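Local coordinates for inositol monophosphatase family protein (Staphylococcus aureus, PDB 5I3S) that probably hydrolyses inositol monophosphate or related small phosphate esters, at residues Glu166-Ile171 with Met200-Gln205; Ser224-Glu229 with Asp260-Leu265. One frame throughout, in Å; residues are numbered along the deposited sequence.

How the interactions relate
Both contacts lie in the half of the chain built on the five-stranded mixed sheet, their centres about 10 Å apart. Interaction 1 is buried: helix 164-174 sets an aromatic ring and an isoleucine against the end of strand 198-201, where a methionine touches both. Interaction 2 is nearer the surface, where the turn after edge strand 222-224 meets helix 259-270 through leucines and an exposed isoleucine. The two share no element, yet they touch, Phe168 CZ lying 4.0 Å from Leu226 CD1. Across each interface the packing is apolar; the turn of interaction 2 adds polar bonding of its own, centred on Asn225.

Interaction 1 (Glu166-Ile171 with Met200-Gln205); sequences EIFKEI and MTPRLQ
Phe168 and Met200 carry this helix-on-sheet packing, in which helix 164-174 of the sugar phosphatase fold lies against strand 198-201 in the middle of a five-stranded sheet. The two side chains overlap lengthwise, each pointing back toward the other's backbone, so that Met200 CG comes to 3.7 Å from Phe168 CE1 and the sulfur follows along the same part of the ring. This is a Met-aromatic contact: Met200 SD sits 4.6 Å from the centroid of the Phe168 ring, in an oblique position 51° off the ring normal. With chi1 at 62°, Met200 CG is wedged between its own backbone N and carbonyl carbon, and further bends at chi2 and chi3 carry the terminal methyl round to Ile171. There the two chains meet tip to tip, Ile171 CD1 lying 3.9 Å from Met200 CE.

Further out, the strand is held in the sheet by backbone hydrogen bonds between Met200 and Gly153 and between Thr201 and Ile239. Ile152 touches both Met200 and Ile171, while Ile250 and Tyr254 of helix 244-255 pack on Ile171, so the methionine and isoleucine lie among apolar neighbours. At Pro202 the chain turns a corner between two short strands; just beyond it, Arg203 N makes a weak but straight hydrogen bond to Thr201 OG1, with an angle of 177° at the hydrogen. That corner brings the proline ring to the far side of the phenylalanine, where Pro202 CD approaches Phe168 CE2 at the ring edge, near its plane, at 4.1 Å.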
ATOM      1  N   GLU A 166      -5.007  20.878   6.263  1.00 31.01           N
ATOM      2  CA  GLU A 166      -6.418  21.254   6.283  1.00 34.77           C
ATOM      3  C   GLU A 166      -7.034  21.098   4.913  1.00 34.04           C
ATOM      4  O   GLU A 166      -8.143  20.578   4.769  1.00 40.13           O
ATOM      5  CB  GLU A 166      -6.645  22.693   6.800  1.00 39.96           C
ATOM      6  CG  GLU A 166      -6.855  22.816   8.303  1.00 46.24           C
ATOM      7  CD  GLU A 166      -8.068  22.037   8.812  1.00 50.55           C
ATOM      8  OE1 GLU A 166      -7.881  21.045   9.556  1.00 52.98           O
ATOM      9  OE2 GLU A 166      -9.208  22.404   8.465  1.00 55.16           O
ATOM     10  N   ILE A 167      -6.270  21.500   3.910  1.00 30.72           N
ATOM     11  CA  ILE A 167      -6.665  21.381   2.516  1.00 28.00           C
ATOM     12  C   ILE A 167      -6.819  19.932   2.084  1.00 27.17           C
ATOM     13  O   ILE A 167      -7.869  19.578   1.558  1.00 28.21           O
ATOM     14  CB  ILE A 167      -5.680  22.150   1.629  1.00 27.22           C
ATOM     15  CG1 ILE A 167      -5.745  23.653   1.987  1.00 25.50           C
ATOM     16  CG2 ILE A 167      -5.999  21.931   0.173  1.00 26.43           C
ATOM     17  CD1 ILE A 167      -4.543  24.446   1.518  1.00 26.02           C
ATOM     18  N   PHE A 168      -5.842  19.065   2.352  1.00 25.36           N
ATOM     19  CA  PHE A 168      -6.044  17.639   2.011  1.00 26.36           C
ATOM     20  C   PHE A 168      -7.125  16.906   2.860  1.00 28.26           C
ATOM     21  O   PHE A 168      -7.682  15.874   2.416  1.00 25.21           O
ATOM     22  CB  PHE A 168      -4.726  16.832   2.018  1.00 26.57           C
ATOM     23  CG  PHE A 168      -3.798  17.077   0.832  1.00 25.44           C
ATOM     24  CD1 PHE A 168      -4.258  17.073  -0.474  1.00 26.05           C
ATOM     25  CD2 PHE A 168      -2.412  17.169   1.035  1.00 26.46           C
ATOM     26  CE1 PHE A 168      -3.372  17.220  -1.547  1.00 24.81           C
ATOM     27  CE2 PHE A 168      -1.531  17.328  -0.032  1.00 24.22           C
ATOM     28  CZ  PHE A 168      -2.017  17.366  -1.318  1.00 23.53           C
ATOM     29  N   LYS A 169      -7.463  17.429   4.049  1.00 32.05           N
ATOM     30  CA  LYS A 169      -8.450  16.763   4.932  1.00 31.32           C
ATOM     31  C   LYS A 169      -9.814  16.598   4.305  1.00 28.48           C
ATOM     32  O   LYS A 169     -10.420  15.553   4.449  1.00 25.72           O
ATOM     33  CB  LYS A 169      -8.621  17.475   6.281  1.00 38.01           C
ATOM     34  CG  LYS A 169      -8.016  16.718   7.467  1.00 43.99           C
ATOM     35  CD  LYS A 169      -6.611  17.166   7.859  1.00 47.19           C
ATOM     36  CE  LYS A 169      -6.295  16.864   9.310  1.00 49.28           C
ATOM     37  NZ  LYS A 169      -6.841  17.947  10.166  1.00 55.66           N
ATOM     38  N   GLU A 170     -10.292  17.626   3.613  1.00 27.04           N
ATOM     39  CA  GLU A 170     -11.607  17.594   2.986  0.75 25.59           C
ATOM     40  C   GLU A 170     -11.630  16.543   1.870  1.00 25.26           C
ATOM     41  O   GLU A 170     -12.545  15.740   1.787  1.00 24.75           O
ATOM     42  CB  GLU A 170     -12.058  19.016   2.526  1.00 26.68           C
ATOM     43  CG  GLU A 170     -12.703  19.871   3.643  1.00 24.42           C
ATOM     44  N   ILE A 171     -10.577  16.467   1.066  1.00 24.92           N
ATOM     45  CA  ILE A 171     -10.598  15.528  -0.015  1.00 24.56           C
ATOM     46  C   ILE A 171     -10.510  14.077   0.544  1.00 24.55           C
ATOM     47  O   ILE A 171     -11.155  13.179   0.016  1.00 23.33           O
ATOM     48  CB  ILE A 171      -9.638  15.872  -1.182  1.00 26.52           C
ATOM     49  CG1 ILE A 171      -8.614  14.818  -1.424  1.00 26.39           C
ATOM     50  CG2 ILE A 171      -8.984  17.250  -1.112  1.00 29.85           C
ATOM     51  CD1 ILE A 171      -9.121  13.838  -2.451  1.00 27.37           C
ATOM     52  N   MET A 200      -1.919  11.959  -5.025  1.00 17.40           N
ATOM     53  CA  MET A 200      -1.446  13.302  -4.882  1.00 17.71           C
ATOM     54  C   MET A 200      -0.292  13.357  -3.865  1.00 18.35           C
ATOM     55  O   MET A 200      -0.158  12.494  -2.933  1.00 18.64           O
ATOM     56  CB  MET A 200      -2.626  14.245  -4.506  1.00 19.14           C
ATOM     57  CG  MET A 200      -3.284  13.898  -3.170  1.00 19.52           C
ATOM     58  SD  MET A 200      -5.054  14.222  -3.039  1.00 21.50           S
ATOM     59  CE  MET A 200      -5.693  12.904  -4.041  1.00 22.45           C
ATOM     60  N   THR A 201       0.556  14.364  -4.068  1.00 16.96           N
ATOM     61  CA  THR A 201       1.636  14.679  -3.148  1.00 16.87           C
ATOM     62  C   THR A 201       2.041  16.115  -3.429  1.00 17.48           C
ATOM     63  O   THR A 201       1.955  16.548  -4.574  1.00 17.91           O
ATOM     64  CB  THR A 201       2.878  13.752  -3.293  1.00 15.84           C
ATOM     65  OG1 THR A 201       3.988  14.261  -2.519  1.00 16.18           O
ATOM     66  CG2 THR A 201       3.353  13.622  -4.762  1.00 15.77           C
ATOM     67  N   PRO A 202       2.512  16.837  -2.400  1.00 17.83           N
ATOM     68  CA  PRO A 202       2.995  18.215  -2.602  1.00 17.71           C
ATOM     69  C   PRO A 202       4.333  18.324  -3.284  1.00 19.42           C
ATOM     70  O   PRO A 202       4.680  19.419  -3.681  1.00 21.31           O
ATOM     71  CB  PRO A 202       3.155  18.749  -1.178  1.00 18.13           C
ATOM     72  CG  PRO A 202       3.234  17.486  -0.305  1.00 18.48           C
ATOM     73  CD  PRO A 202       2.369  16.490  -0.969  1.00 17.20           C
ATOM     74  N   ARG A 203       5.113  17.249  -3.424  1.00 19.80           N
ATOM     75  CA  ARG A 203       6.486  17.394  -3.928  1.00 19.41           C
ATOM     76  C   ARG A 203       6.961  16.123  -4.604  1.00 19.98           C
ATOM     77  O   ARG A 203       6.962  15.085  -3.982  1.00 19.01           O
ATOM     78  CB  ARG A 203       7.471  17.710  -2.783  1.00 19.83           C
ATOM     79  N   LEU A 204       7.425  16.235  -5.848  1.00 20.31           N
ATOM     80  CA  LEU A 204       8.068  15.149  -6.540  1.00 22.60           C
ATOM     81  C   LEU A 204       9.098  15.658  -7.539  1.00 23.55           C
ATOM     82  O   LEU A 204       8.840  16.623  -8.270  1.00 26.07           O
ATOM     83  CB  LEU A 204       7.010  14.425  -7.325  1.00 24.90           C
ATOM     84  CG  LEU A 204       6.960  12.940  -7.343  1.00 26.81           C
ATOM     85  CD1 LEU A 204       7.067  12.400  -5.921  1.00 26.14           C
ATOM     86  CD2 LEU A 204       5.681  12.506  -8.084  1.00 25.98           C
ATOM     87  N   GLN A 205      10.226  14.972  -7.611  1.00 20.89           N
ATOM     88  CA  GLN A 205      11.203  15.224  -8.612  1.00 20.96           C
ATOM     89  C   GLN A 205      10.810  14.649  -9.981  1.00 20.77           C
ATOM     90  O   GLN A 205      10.072  13.667 -10.044  1.00 18.38           O
ATOM     91  CB  GLN A 205      12.517  14.615  -8.135  1.00 23.57           C
ATOM     92  CG  GLN A 205      13.045  15.300  -6.870  1.00 24.13           C
ATOM     93  CD  GLN A 205      13.617  16.700  -7.156  1.00 26.27           C
ATOM     94  OE1 GLN A 205      13.613  17.201  -8.294  1.00 27.21           O
ATOM     95  NE2 GLN A 205      14.170  17.310  -6.129  1.00 28.33           N
TER

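Interaction 2 (Ser224-Glu229 with Asp260-Leu265); sequences SNLLGE and DALIQL
Leu227 and Leu262 have the most surface buried here, running alongside one another, head to tail, with Leu227 CD2 3.5 Å from Leu262 CB. The same methyl also touches the following residue of helix 259-270, 4.0 Å from Ile263 CG1, and the Leu227 side chain lies crosswise to that of Ile263. Although the Leu227 CB does not aim at the helix, its branched end swings in; chi1 of -54° places CG beside the backbone N and opposite the carbonyl carbon.

Leu226 adds a smaller, more buried part: its carbonyl O is 3.8 Å from Leu262 CD1 and its CD1 is 4.2 Å from Leu262 CD2, while Leu255 of helix 244-255 touches both leucines from outside the two segments. Ile263, by contrast, lies at the exposed margin.

What presents the leucines is the folding of 224-229. Asn225 OD1 accepts two backbone N-H groups from opposite faces of its amide plane: Leu227 N at 2.9 Å and Glu229 N at 2.8 Å, each donor standing well out of that plane. Asn225 ND2 in turn bonds Glu229 OE2 and Asn237 OD1, which should limit rotation of the amide. Gly228 N closes on Asn225 O at 3.1 Å. The arrangement is a type I beta turn from Asn225 to Gly228 combined with an Asx turn, carrying two leucines onto a helix.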
ATOM      1  N   SER A 224      -1.716  17.139 -13.421  1.00 17.68           N
ATOM      2  CA  SER A 224      -1.357  18.493 -13.218  1.00 16.68           C
ATOM      3  C   SER A 224      -0.606  18.565 -11.885  1.00 17.32           C
ATOM      4  O   SER A 224      -0.413  17.557 -11.231  1.00 16.39           O
ATOM      5  CB  SER A 224      -2.617  19.349 -13.120  1.00 14.83           C
ATOM      6  OG  SER A 224      -3.320  19.060 -11.925  1.00 14.01           O
ATOM      7  N   ASN A 225      -0.208  19.778 -11.505  1.00 17.34           N
ATOM      8  CA  ASN A 225       0.224  20.050 -10.158  1.00 17.08           C
ATOM      9  C   ASN A 225      -1.018  20.462  -9.396  1.00 17.73           C
ATOM     10  O   ASN A 225      -2.152  20.366  -9.943  1.00 16.55           O
ATOM     11  CB  ASN A 225       1.359  21.077 -10.144  1.00 16.99           C
ATOM     12  CG  ASN A 225       0.920  22.496 -10.381  1.00 16.25           C
ATOM     13  OD1 ASN A 225      -0.224  22.815 -10.650  1.00 17.83           O
ATOM     14  ND2 ASN A 225       1.865  23.371 -10.275  1.00 18.27           N
ATOM     15  N   LEU A 226      -0.825  20.874  -8.129  1.00 17.90           N
ATOM     16  CA  LEU A 226      -1.949  21.206  -7.265  1.00 16.68           C
ATOM     17  C   LEU A 226      -2.669  22.499  -7.636  1.00 16.67           C
ATOM     18  O   LEU A 226      -3.794  22.722  -7.166  1.00 14.99           O
ATOM     19  CB  LEU A 226      -1.535  21.235  -5.807  1.00 16.52           C
ATOM     20  CG  LEU A 226      -1.090  19.873  -5.205  1.00 17.67           C
ATOM     21  CD1 LEU A 226      -0.527  20.088  -3.813  1.00 16.41           C
ATOM     22  CD2 LEU A 226      -2.170  18.801  -5.175  1.00 17.00           C
ATOM     23  N   LEU A 227      -2.023  23.337  -8.466  1.00 16.94           N
ATOM     24  CA  LEU A 227      -2.628  24.560  -8.985  1.00 17.64           C
ATOM     25  C   LEU A 227      -3.261  24.327 -10.367  1.00 18.65           C
ATOM     26  O   LEU A 227      -3.629  25.299 -11.014  1.00 19.76           O
ATOM     27  CB  LEU A 227      -1.560  25.630  -9.115  1.00 17.59           C
ATOM     28  CG  LEU A 227      -0.788  25.876  -7.831  1.00 19.19           C
ATOM     29  CD1 LEU A 227       0.332  26.910  -8.014  1.00 19.52           C
ATOM     30  CD2 LEU A 227      -1.761  26.296  -6.739  1.00 19.71           C
ATOM     31  N   GLY A 228      -3.305  23.077 -10.844  1.00 18.01           N
ATOM     32  CA  GLY A 228      -3.784  22.744 -12.187  1.00 17.96           C
ATOM     33  C   GLY A 228      -2.833  23.042 -13.347  1.00 18.48           C
ATOM     34  O   GLY A 228      -3.259  23.060 -14.489  1.00 17.57           O
ATOM     35  N   GLU A 229      -1.556  23.306 -13.056  1.00 18.73           N
ATOM     36  CA  GLU A 229      -0.595  23.645 -14.090  1.00 18.31           C
ATOM     37  C   GLU A 229       0.005  22.353 -14.632  1.00 20.33           C
ATOM     38  O   GLU A 229       0.143  21.378 -13.907  1.00 19.75           O
ATOM     39  CB  GLU A 229       0.535  24.537 -13.532  1.00 17.40           C
ATOM     40  CG  GLU A 229       0.078  25.755 -12.729  1.00 16.66           C
ATOM     41  CD  GLU A 229       1.191  26.453 -11.931  1.00 16.85           C
ATOM     42  OE1 GLU A 229       0.988  27.592 -11.478  1.00 18.04           O
ATOM     43  OE2 GLU A 229       2.279  25.911 -11.732  1.00 15.72           O
ATOM     44  N   ASP A 260      -5.060  30.356  -3.257  1.00 26.12           N
ATOM     45  CA  ASP A 260      -4.053  31.362  -2.789  1.00 27.24           C
ATOM     46  C   ASP A 260      -3.081  30.761  -1.740  1.00 24.91           C
ATOM     47  O   ASP A 260      -1.883  30.975  -1.800  1.00 26.82           O
ATOM     48  CB  ASP A 260      -4.745  32.624  -2.236  1.00 27.52           C
ATOM     49  CG  ASP A 260      -5.463  33.455  -3.317  1.00 29.30           C
ATOM     50  OD1 ASP A 260      -6.579  33.919  -3.019  1.00 31.53           O
ATOM     51  OD2 ASP A 260      -4.940  33.664  -4.447  1.00 31.20           O
ATOM     52  N   ALA A 261      -3.620  29.969  -0.829  1.00 21.67           N
ATOM     53  CA  ALA A 261      -2.835  29.225   0.127  1.00 21.29           C
ATOM     54  C   ALA A 261      -1.936  28.193  -0.572  1.00 21.97           C
ATOM     55  O   ALA A 261      -0.752  28.082  -0.224  1.00 22.75           O
ATOM     56  CB  ALA A 261      -3.754  28.579   1.159  1.00 20.54           C
ATOM     57  N   LEU A 262      -2.464  27.464  -1.568  1.00 21.42           N
ATOM     58  CA  LEU A 262      -1.617  26.558  -2.347  1.00 23.00           C
ATOM     59  C   LEU A 262      -0.549  27.324  -3.134  1.00 23.41           C
ATOM     60  O   LEU A 262       0.624  26.858  -3.207  1.00 21.38           O
ATOM     61  CB  LEU A 262      -2.429  25.684  -3.314  1.00 24.02           C
ATOM     62  CG  LEU A 262      -3.278  24.592  -2.676  1.00 24.66           C
ATOM     63  CD1 LEU A 262      -4.304  24.100  -3.676  1.00 25.02           C
ATOM     64  CD2 LEU A 262      -2.409  23.444  -2.221  1.00 24.76           C
ATOM     65  N   ILE A 263      -0.896  28.507  -3.687  1.00 22.47           N
ATOM     66  CA  ILE A 263       0.159  29.315  -4.392  1.00 23.48           C
ATOM     67  C   ILE A 263       1.294  29.672  -3.458  1.00 22.56           C
ATOM     68  O   ILE A 263       2.486  29.557  -3.824  1.00 20.44           O
ATOM     69  CB  ILE A 263      -0.386  30.603  -5.062  1.00 23.51           C
ATOM     70  CG1 ILE A 263      -1.236  30.233  -6.297  1.00 22.89           C
ATOM     71  CG2 ILE A 263       0.721  31.549  -5.462  1.00 21.94           C
ATOM     72  CD1 ILE A 263      -2.345  31.229  -6.489  1.00 23.38           C
ATOM     73  N   GLN A 264       0.926  30.085  -2.249  1.00 23.64           N
ATOM     74  CA  GLN A 264       1.925  30.516  -1.295  1.00 27.77           C
ATOM     75  C   GLN A 264       2.841  29.337  -0.912  1.00 28.26           C
ATOM     76  O   GLN A 264       4.040  29.489  -0.932  1.00 25.82           O
ATOM     77  CB  GLN A 264       1.300  31.157  -0.062  1.00 31.64           C
ATOM     78  CG  GLN A 264       2.330  31.422   1.033  1.00 36.39           C
ATOM     79  CD  GLN A 264       1.934  32.572   1.936  1.00 46.43           C
ATOM     80  OE1 GLN A 264       1.768  33.717   1.475  1.00 53.45           O
ATOM     81  NE2 GLN A 264       1.782  32.285   3.235  1.00 48.09           N
ATOM     82  N   LEU A 265       2.255  28.180  -0.578  1.00 30.30           N
ATOM     83  CA  LEU A 265       3.026  26.947  -0.336  1.00 29.51           C
ATOM     84  C   LEU A 265       3.965  26.640  -1.475  1.00 28.53           C
ATOM     85  O   LEU A 265       5.202  26.446  -1.288  1.00 28.76           O
ATOM     86  CB  LEU A 265       2.100  25.751  -0.132  1.00 29.48           C
ATOM     87  CG  LEU A 265       1.289  25.721   1.167  1.00 29.66           C
ATOM     88  CD1 LEU A 265       0.513  24.433   1.169  1.00 29.98           C
ATOM     89  CD2 LEU A 265       2.161  25.826   2.420  1.00 31.33           C
TER